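Sugar-binding transcriptional regulator, LacI family (Enterococcus faecalis, PDB 3CS3) probably acts as a sugar-responsive transcriptional regulator of the LacI family, whose periplasmic-binding-protein-like domain would sense a sugar ligand. Local coordinates at residues Q202-N214 against I257-S269. Sequence-based numbering, arbitrary orientation.
With SO4 (sulfate ion), chain C.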
ATOM      1  N   GLN A 202       5.976  27.941  -0.635  1.00 84.71           N
ATOM      2  CA  GLN A 202       6.905  27.214   0.216  1.00 84.69           C
ATOM      3  C   GLN A 202       6.127  26.529   1.339  1.00 81.31           C
ATOM      4  O   GLN A 202       5.402  27.189   2.089  1.00 82.18           O
ATOM      5  CB  GLN A 202       7.942  28.186   0.789  1.00 84.85           C
ATOM      6  CG  GLN A 202       9.079  27.545   1.579  1.00 89.84           C
ATOM      7  CD  GLN A 202      10.027  28.573   2.183  1.00 90.73           C
ATOM      8  OE1 GLN A 202      10.369  28.499   3.363  1.00 92.87           O
ATOM      9  NE2 GLN A 202      10.448  29.544   1.377  1.00 97.96           N
ATOM     10  N   MET A 203       6.275  25.209   1.440  1.00 75.36           N
ATOM     11  CA  MET A 203       5.611  24.422   2.480  1.00 67.85           C
ATOM     12  C   MET A 203       6.196  24.741   3.852  1.00 66.14           C
ATOM     13  O   MET A 203       7.415  24.792   4.021  1.00 66.01           O
ATOM     14  CB  MET A 203       5.719  22.924   2.177  1.00 65.58           C
ATOM     15  CG  MET A 203       4.828  22.020   3.042  1.00 66.51           C
ATOM     16  SD  MET A 203       3.049  22.331   2.891  1.00 61.34           S
ATOM     17  CE  MET A 203       2.797  22.102   1.131  1.00 28.97           C
ATOM     18  N   GLY A 204       5.313  24.981   4.819  1.00 64.81           N
ATOM     19  CA  GLY A 204       5.717  25.369   6.169  1.00 63.49           C
ATOM     20  C   GLY A 204       5.733  26.874   6.380  1.00 61.59           C
ATOM     21  O   GLY A 204       5.512  27.347   7.492  1.00 61.05           O
ATOM     22  N   LYS A 205       5.996  27.622   5.308  1.00 63.69           N
ATOM     23  CA  LYS A 205       6.070  29.080   5.358  1.00 66.67           C
ATOM     24  C   LYS A 205       4.801  29.729   4.791  1.00 67.25           C
ATOM     25  O   LYS A 205       4.077  30.420   5.513  1.00 65.13           O
ATOM     26  CB  LYS A 205       7.317  29.574   4.608  1.00 69.35           C
ATOM     27  CG  LYS A 205       7.487  31.093   4.569  1.00 79.61           C
ATOM     28  CD  LYS A 205       8.414  31.513   3.438  1.00 84.80           C
ATOM     29  CE  LYS A 205       8.299  32.999   3.137  1.00 91.29           C
ATOM     30  NZ  LYS A 205       8.979  33.346   1.854  1.00 91.49           N
ATOM     31  N   ASP A 206       4.544  29.499   3.503  1.00 65.65           N
ATOM     32  CA  ASP A 206       3.411  30.105   2.798  1.00 66.89           C
ATOM     33  C   ASP A 206       2.136  29.302   2.996  1.00 65.50           C
ATOM     34  O   ASP A 206       1.034  29.851   2.981  1.00 67.91           O
ATOM     35  CB  ASP A 206       3.704  30.222   1.298  1.00 72.96           C
ATOM     36  CG  ASP A 206       5.006  30.949   1.003  1.00 78.37           C
ATOM     37  OD1 ASP A 206       5.381  31.863   1.772  1.00 76.76           O
ATOM     38  OD2 ASP A 206       5.650  30.606  -0.010  1.00 84.78           O
ATOM     39  N   ILE A 207       2.300  27.994   3.154  1.00 63.28           N
ATOM     40  CA  ILE A 207       1.190  27.089   3.406  1.00 61.60           C
ATOM     41  C   ILE A 207       1.565  26.133   4.538  1.00 57.17           C
ATOM     42  O   ILE A 207       2.531  25.376   4.435  1.00 63.38           O
ATOM     43  CB  ILE A 207       0.710  26.353   2.104  1.00 62.10           C
ATOM     44  CG1 ILE A 207      -0.251  25.205   2.436  1.00 58.73           C
ATOM     45  CG2 ILE A 207       1.896  25.870   1.256  1.00 68.36           C
ATOM     46  CD1 ILE A 207      -1.164  24.812   1.287  1.00 62.65           C
ATOM     47  N   ARG A 208       0.812  26.205   5.631  1.00 52.37           N
ATOM     48  CA  ARG A 208       1.080  25.401   6.818  1.00 49.01           C
ATOM     49  C   ARG A 208       0.065  24.266   6.933  1.00 46.20           C
ATOM     50  O   ARG A 208      -1.141  24.496   6.835  1.00 41.26           O
ATOM     51  CB  ARG A 208       1.057  26.274   8.072  1.00 49.16           C
ATOM     52  CG  ARG A 208       1.991  27.471   8.024  1.00 54.51           C
ATOM     53  CD  ARG A 208       2.027  28.203   9.363  1.00 61.99           C
ATOM     54  NE  ARG A 208       0.803  28.960   9.631  1.00 66.21           N
ATOM     55  CZ  ARG A 208       0.612  29.734  10.697  1.00 64.59           C
ATOM     56  NH1 ARG A 208       1.562  29.865  11.611  1.00 69.40           N
ATOM     57  NH2 ARG A 208      -0.535  30.380  10.851  1.00 58.99           N
ATOM     58  N   ILE A 209       0.557  23.045   7.140  1.00 44.00           N
ATOM     59  CA  ILE A 209      -0.297  21.857   7.096  1.00 39.23           C
ATOM     60  C   ILE A 209      -0.104  20.899   8.279  1.00 39.02           C
ATOM     61  O   ILE A 209       1.005  20.724   8.776  1.00 43.08           O
ATOM     62  CB  ILE A 209      -0.183  21.130   5.709  1.00 44.27           C
ATOM     63  CG1 ILE A 209      -1.289  20.085   5.519  1.00 35.82           C
ATOM     64  CG2 ILE A 209       1.203  20.531   5.502  1.00 44.28           C
ATOM     65  CD1 ILE A 209      -1.671  19.853   4.064  1.00 42.74           C
ATOM     66  N   ILE A 210      -1.210  20.335   8.765  1.00 43.72           N
ATOM     67  CA  ILE A 210      -1.183  19.205   9.702  1.00 36.37           C
ATOM     68  C   ILE A 210      -2.053  18.083   9.134  1.00 37.22           C
ATOM     69  O   ILE A 210      -3.179  18.327   8.695  1.00 40.51           O
ATOM     70  CB  ILE A 210      -1.656  19.582  11.132  1.00 34.03           C
ATOM     71  CG1 ILE A 210      -0.812  20.726  11.700  1.00 36.51           C
ATOM     72  CG2 ILE A 210      -1.572  18.367  12.074  1.00 30.98           C
ATOM     73  CD1 ILE A 210      -1.171  21.133  13.116  1.00 37.14           C
ATOM     74  N   GLY A 211      -1.512  16.864   9.120  1.00 37.25           N
ATOM     75  CA  GLY A 211      -2.241  15.690   8.646  1.00 30.70           C
ATOM     76  C   GLY A 211      -2.721  14.791   9.775  1.00 37.03           C
ATOM     77  O   GLY A 211      -2.885  15.232  10.912  1.00 34.98           O
ATOM     78  N   PHE A 212      -2.932  13.519   9.448  1.00 35.87           N
ATOM     79  CA  PHE A 212      -3.493  12.523  10.359  1.00 37.15           C
ATOM     80  C   PHE A 212      -3.095  11.187   9.747  1.00 40.34           C
ATOM     81  O   PHE A 212      -3.167  11.044   8.523  1.00 38.23           O
ATOM     82  CB  PHE A 212      -5.022  12.655  10.369  1.00 36.93           C
ATOM     83  CG  PHE A 212      -5.705  12.154  11.628  1.00 29.64           C
ATOM     84  CD1 PHE A 212      -6.387  13.045  12.458  1.00 27.32           C
ATOM     85  CD2 PHE A 212      -5.714  10.798  11.959  1.00 35.26           C
ATOM     86  CE1 PHE A 212      -7.047  12.596  13.621  1.00 29.61           C
ATOM     87  CE2 PHE A 212      -6.364  10.337  13.122  1.00 23.20           C
ATOM     88  CZ  PHE A 212      -7.035  11.240  13.948  1.00 35.32           C
ATOM     89  N   ASP A 213      -2.652  10.247  10.592  1.00 34.07           N
ATOM     90  CA  ASP A 213      -2.259   8.843  10.247  1.00 39.69           C
ATOM     91  C   ASP A 213      -0.802   8.487  10.508  1.00 38.32           C
ATOM     92  O   ASP A 213      -0.504   7.328  10.784  1.00 43.60           O
ATOM     93  CB  ASP A 213      -2.636   8.385   8.821  1.00 34.85           C
ATOM     94  CG  ASP A 213      -4.124   8.158   8.651  1.00 37.55           C
ATOM     95  OD1 ASP A 213      -4.845   8.111   9.668  1.00 41.60           O
ATOM     96  OD2 ASP A 213      -4.572   8.053   7.492  1.00 49.53           O
ATOM     97  N   ASN A 214       0.091   9.470  10.398  1.00 44.43           N
ATOM     98  CA  ASN A 214       1.538   9.267  10.557  1.00 40.01           C
ATOM     99  C   ASN A 214       2.114   8.253   9.553  1.00 39.37           C
ATOM    100  O   ASN A 214       2.731   7.256   9.923  1.00 37.05           O
ATOM    101  CB  ASN A 214       1.880   8.909  12.015  1.00 39.80           C
ATOM    102  CG  ASN A 214       3.374   8.906  12.301  1.00 46.73           C
ATOM    103  OD1 ASN A 214       4.136   9.710  11.761  1.00 46.76           O
ATOM    104  ND2 ASN A 214       3.797   7.987  13.158  1.00 51.87           N
ATOM    105  N   ILE A 257      -8.580   3.414  19.855  1.00 30.34           N
ATOM    106  CA  ILE A 257      -7.143   3.501  19.655  1.00 31.86           C
ATOM    107  C   ILE A 257      -6.751   4.970  19.821  1.00 35.82           C
ATOM    108  O   ILE A 257      -7.246   5.838  19.098  1.00 36.05           O
ATOM    109  CB  ILE A 257      -6.745   2.945  18.255  1.00 33.94           C
ATOM    110  CG1 ILE A 257      -7.083   1.446  18.155  1.00 35.39           C
ATOM    111  CG2 ILE A 257      -5.268   3.237  17.916  1.00 27.35           C
ATOM    112  CD1 ILE A 257      -6.323   0.531  19.131  1.00 30.73           C
ATOM    113  N   TYR A 258      -5.876   5.245  20.785  1.00 36.13           N
ATOM    114  CA  TYR A 258      -5.598   6.626  21.177  1.00 38.26           C
ATOM    115  C   TYR A 258      -4.430   7.235  20.423  1.00 38.00           C
ATOM    116  O   TYR A 258      -3.576   6.518  19.896  1.00 43.40           O
ATOM    117  CB  TYR A 258      -5.497   6.766  22.706  1.00 34.90           C
ATOM    118  CG  TYR A 258      -6.836   6.492  23.362  1.00 35.84           C
ATOM    119  CD1 TYR A 258      -7.841   7.456  23.348  1.00 35.46           C
ATOM    120  CD2 TYR A 258      -7.121   5.250  23.943  1.00 33.71           C
ATOM    121  CE1 TYR A 258      -9.084   7.214  23.916  1.00 32.85           C
ATOM    122  CE2 TYR A 258      -8.376   4.993  24.515  1.00 22.74           C
ATOM    123  CZ  TYR A 258      -9.346   5.983  24.500  1.00 34.63           C
ATOM    124  OH  TYR A 258     -10.586   5.764  25.060  1.00 37.05           O
ATOM    125  N   THR A 259      -4.426   8.563  20.350  1.00 37.66           N
ATOM    126  CA  THR A 259      -3.561   9.302  19.435  1.00 34.03           C
ATOM    127  C   THR A 259      -2.639  10.311  20.128  1.00 36.32           C
ATOM    128  O   THR A 259      -2.830  10.652  21.299  1.00 35.85           O
ATOM    129  CB  THR A 259      -4.398  10.074  18.387  1.00 39.10           C
ATOM    130  OG1 THR A 259      -5.236  11.026  19.051  1.00 53.39           O
ATOM    131  CG2 THR A 259      -5.271   9.134  17.551  1.00 38.34           C
ATOM    132  N   ARG A 260      -1.647  10.787  19.378  1.00 35.80           N
ATOM    133  CA  ARG A 260      -0.749  11.849  19.815  1.00 41.03           C
ATOM    134  C   ARG A 260      -0.332  12.708  18.623  1.00 42.97           C
ATOM    135  O   ARG A 260      -0.264  12.221  17.490  1.00 41.61           O
ATOM    136  CB  ARG A 260       0.480  11.277  20.536  1.00 41.77           C
ATOM    137  CG  ARG A 260       1.518  10.605  19.647  1.00 51.58           C
ATOM    138  CD  ARG A 260       2.485   9.742  20.454  1.00 57.43           C
ATOM    139  NE  ARG A 260       3.767   9.566  19.764  1.00 70.98           N
ATOM    140  CZ  ARG A 260       4.029   8.621  18.863  1.00 73.79           C
ATOM    141  NH1 ARG A 260       3.102   7.733  18.516  1.00 71.12           N
ATOM    142  NH2 ARG A 260       5.233   8.562  18.302  1.00 67.83           N
ATOM    143  N   PHE A 261      -0.078  13.991  18.877  1.00 40.33           N
ATOM    144  CA  PHE A 261       0.435  14.893  17.852  1.00 34.06           C
ATOM    145  C   PHE A 261       1.947  14.714  17.700  1.00 39.24           C
ATOM    146  O   PHE A 261       2.671  14.600  18.690  1.00 42.08           O
ATOM    147  CB  PHE A 261       0.069  16.357  18.173  1.00 33.88           C
ATOM    148  CG  PHE A 261       0.740  17.372  17.271  1.00 26.80           C
ATOM    149  CD1 PHE A 261       0.366  17.492  15.937  1.00 21.81           C
ATOM    150  CD2 PHE A 261       1.744  18.203  17.759  1.00 30.03           C
ATOM    151  CE1 PHE A 261       0.982  18.420  15.098  1.00 28.66           C
ATOM    152  CE2 PHE A 261       2.366  19.135  16.929  1.00 34.61           C
ATOM    153  CZ  PHE A 261       1.986  19.240  15.590  1.00 24.34           C
ATOM    154  N   ILE A 262       2.412  14.674  16.456  1.00 39.77           N
ATOM    155  CA  ILE A 262       3.838  14.591  16.165  1.00 42.47           C
ATOM    156  C   ILE A 262       4.227  15.828  15.377  1.00 46.62           C
ATOM    157  O   ILE A 262       3.719  16.051  14.271  1.00 47.63           O
ATOM    158  CB  ILE A 262       4.208  13.306  15.365  1.00 46.57           C
ATOM    159  CG1 ILE A 262       3.991  12.054  16.224  1.00 35.58           C
ATOM    160  CG2 ILE A 262       5.656  13.382  14.829  1.00 36.41           C
ATOM    161  CD1 ILE A 262       4.722  10.827  15.720  1.00 54.98           C
ATOM    162  N   GLU A 263       5.122  16.627  15.955  1.00 47.37           N
ATOM    163  CA  GLU A 263       5.495  17.910  15.368  1.00 54.55           C
ATOM    164  C   GLU A 263       6.332  17.765  14.109  1.00 49.25           C
ATOM    165  O   GLU A 263       7.096  16.812  13.950  1.00 52.68           O
ATOM    166  CB  GLU A 263       6.167  18.832  16.396  1.00 56.11           C
ATOM    167  CG  GLU A 263       7.362  18.241  17.137  1.00 74.99           C
ATOM    168  CD  GLU A 263       7.935  19.189  18.185  1.00 74.25           C
ATOM    169  OE1 GLU A 263       8.471  18.695  19.200  1.00 86.71           O
ATOM    170  OE2 GLU A 263       7.848  20.424  17.999  1.00 82.52           O
ATOM    171  N   GLY A 264       6.149  18.714  13.203  1.00 46.54           N
ATOM    172  CA  GLY A 264       6.857  18.720  11.940  1.00 47.08           C
ATOM    173  C   GLY A 264       7.004  20.126  11.412  1.00 49.99           C
ATOM    174  O   GLY A 264       6.155  20.986  11.666  1.00 53.52           O
ATOM    175  N   GLU A 265       8.068  20.342  10.643  1.00 51.65           N
ATOM    176  CA  GLU A 265       8.385  21.670  10.118  0.50 53.12           C
ATOM    177  C   GLU A 265       7.410  22.158   9.040  1.00 51.87           C
ATOM    178  O   GLU A 265       7.545  23.276   8.527  1.00 54.22           O
ATOM    179  CB  GLU A 265       9.836  21.726   9.622  0.50 55.08           C
ATOM    180  CG  GLU A 265      10.834  22.216  10.663  0.50 59.39           C
ATOM    181  CD  GLU A 265      10.961  23.728  10.685  0.50 65.55           C
ATOM    182  OE1 GLU A 265      10.712  24.332  11.750  0.50 68.37           O
ATOM    183  OE2 GLU A 265      11.305  24.316   9.637  0.50 67.42           O
ATOM    184  N   SER A 266       6.409  21.334   8.717  1.00 47.28           N
ATOM    185  CA  SER A 266       5.313  21.743   7.823  1.00 41.58           C
ATOM    186  C   SER A 266       4.334  22.658   8.559  1.00 41.51           C
ATOM    187  O   SER A 266       3.571  23.394   7.939  1.00 39.06           O
ATOM    188  CB  SER A 266       4.558  20.535   7.276  1.00 36.48           C
ATOM    189  OG  SER A 266       3.747  19.929   8.268  1.00 40.29           O
ATOM    190  N   PHE A 267       4.347  22.574   9.884  1.00 42.76           N
ATOM    191  CA  PHE A 267       3.595  23.475  10.731  1.00 47.16           C
ATOM    192  C   PHE A 267       4.503  23.925  11.873  1.00 56.05           C
ATOM    193  O   PHE A 267       4.573  23.258  12.907  1.00 52.38           O
ATOM    194  CB  PHE A 267       2.336  22.785  11.267  1.00 45.94           C
ATOM    195  CG  PHE A 267       1.383  23.716  11.963  1.00 47.39           C
ATOM    196  CD1 PHE A 267       0.474  24.475  11.228  1.00 48.22           C
ATOM    197  CD2 PHE A 267       1.387  23.834  13.348  1.00 44.20           C
ATOM    198  CE1 PHE A 267      -0.406  25.339  11.863  1.00 38.74           C
ATOM    199  CE2 PHE A 267       0.506  24.697  13.991  1.00 46.26           C
ATOM    200  CZ  PHE A 267      -0.391  25.446  13.247  1.00 40.68           C
ATOM    201  N   PRO A 268       5.228  25.047  11.678  1.00 67.94           N
ATOM    202  CA  PRO A 268       6.087  25.583  12.736  1.00 73.13           C
ATOM    203  C   PRO A 268       5.248  26.063  13.917  1.00 74.51           C
ATOM    204  O   PRO A 268       4.464  27.008  13.782  1.00 72.34           O
ATOM    205  CB  PRO A 268       6.813  26.751  12.051  1.00 72.96           C
ATOM    206  CG  PRO A 268       6.650  26.503  10.578  1.00 70.74           C
ATOM    207  CD  PRO A 268       5.305  25.866  10.455  1.00 67.01           C
ATOM    208  N   SER A 269       5.404  25.377  15.048  1.00 77.59           N
ATOM    209  CA  SER A 269       4.599  25.623  16.242  1.00 83.72           C
ATOM    210  C   SER A 269       5.452  25.623  17.511  1.00 84.85           C
ATOM    211  O   SER A 269       6.490  26.280  17.574  1.00 84.54           O
ATOM    212  CB  SER A 269       3.479  24.580  16.355  1.00 85.76           C
ATOM    213  OG  SER A 269       3.995  23.258  16.387  1.00 83.25           O
TER
HETATM  214  S   SO4 C 403     -11.855   2.436  25.506  1.00 56.60           S
HETATM  215  O1  SO4 C 403     -11.195   3.502  26.239  1.00 63.63           O
HETATM  216  O2  SO4 C 403     -12.361   1.424  26.429  1.00 57.56           O
HETATM  217  O3  SO4 C 403     -12.977   2.957  24.727  1.00 56.05           O
HETATM  218  O4  SO4 C 403     -10.855   1.855  24.619  1.00 51.92           O
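A mixed polar and apolar docking sets Ser266 and Phe267, in the C-terminal tail, against Ile209 and Ile210 on strand 207-210. Strand 255-262 belongs to the seven-stranded mixed sheet and strand 207-210 borders the four-stranded parallel one, so the chain here passes from one sheet to the other, consistent with a two-lobed periplasmic-binding-protein-like fold. The tail lies along the edge of strand 207-210 that faces away from its partner, strand 179-183.

Two hydrogen bonds join Ser266 to Ile209. Ile209 N donates to Ser266 O (3.1 Å, 161° at the hydrogen), approaching from above the carbonyl plane, and Ser266 OG donates to Ile209 O at 2.9 Å. A chi1 of 73° sets this hydroxyl between its own backbone N and carbonyl carbon, turned to the strand; small and polar, it also takes a hydrogen bond from Ala226 N. Ser266 O further receives CA-H...O contacts from Gly204 and Arg208. Gly204 has a positive phi (95°), which glycine takes easily, and its bare CA lies 3.6 Å from Glu265 O.

Beside this polar patch, Ile210 CD1 sits over one face of the Phe267 ring, a CH-pi contact 3.9 Å from the centroid, while Ile210 CG2 meets the edge of the Phe261 ring, 4.0 Å from CE1. Arg208 sends its guanidinium to a salt bridge with Asp180. Ser266 thus takes up both Ile209 N-H and C=O, next to branched Ile210 packed against two aromatic rings.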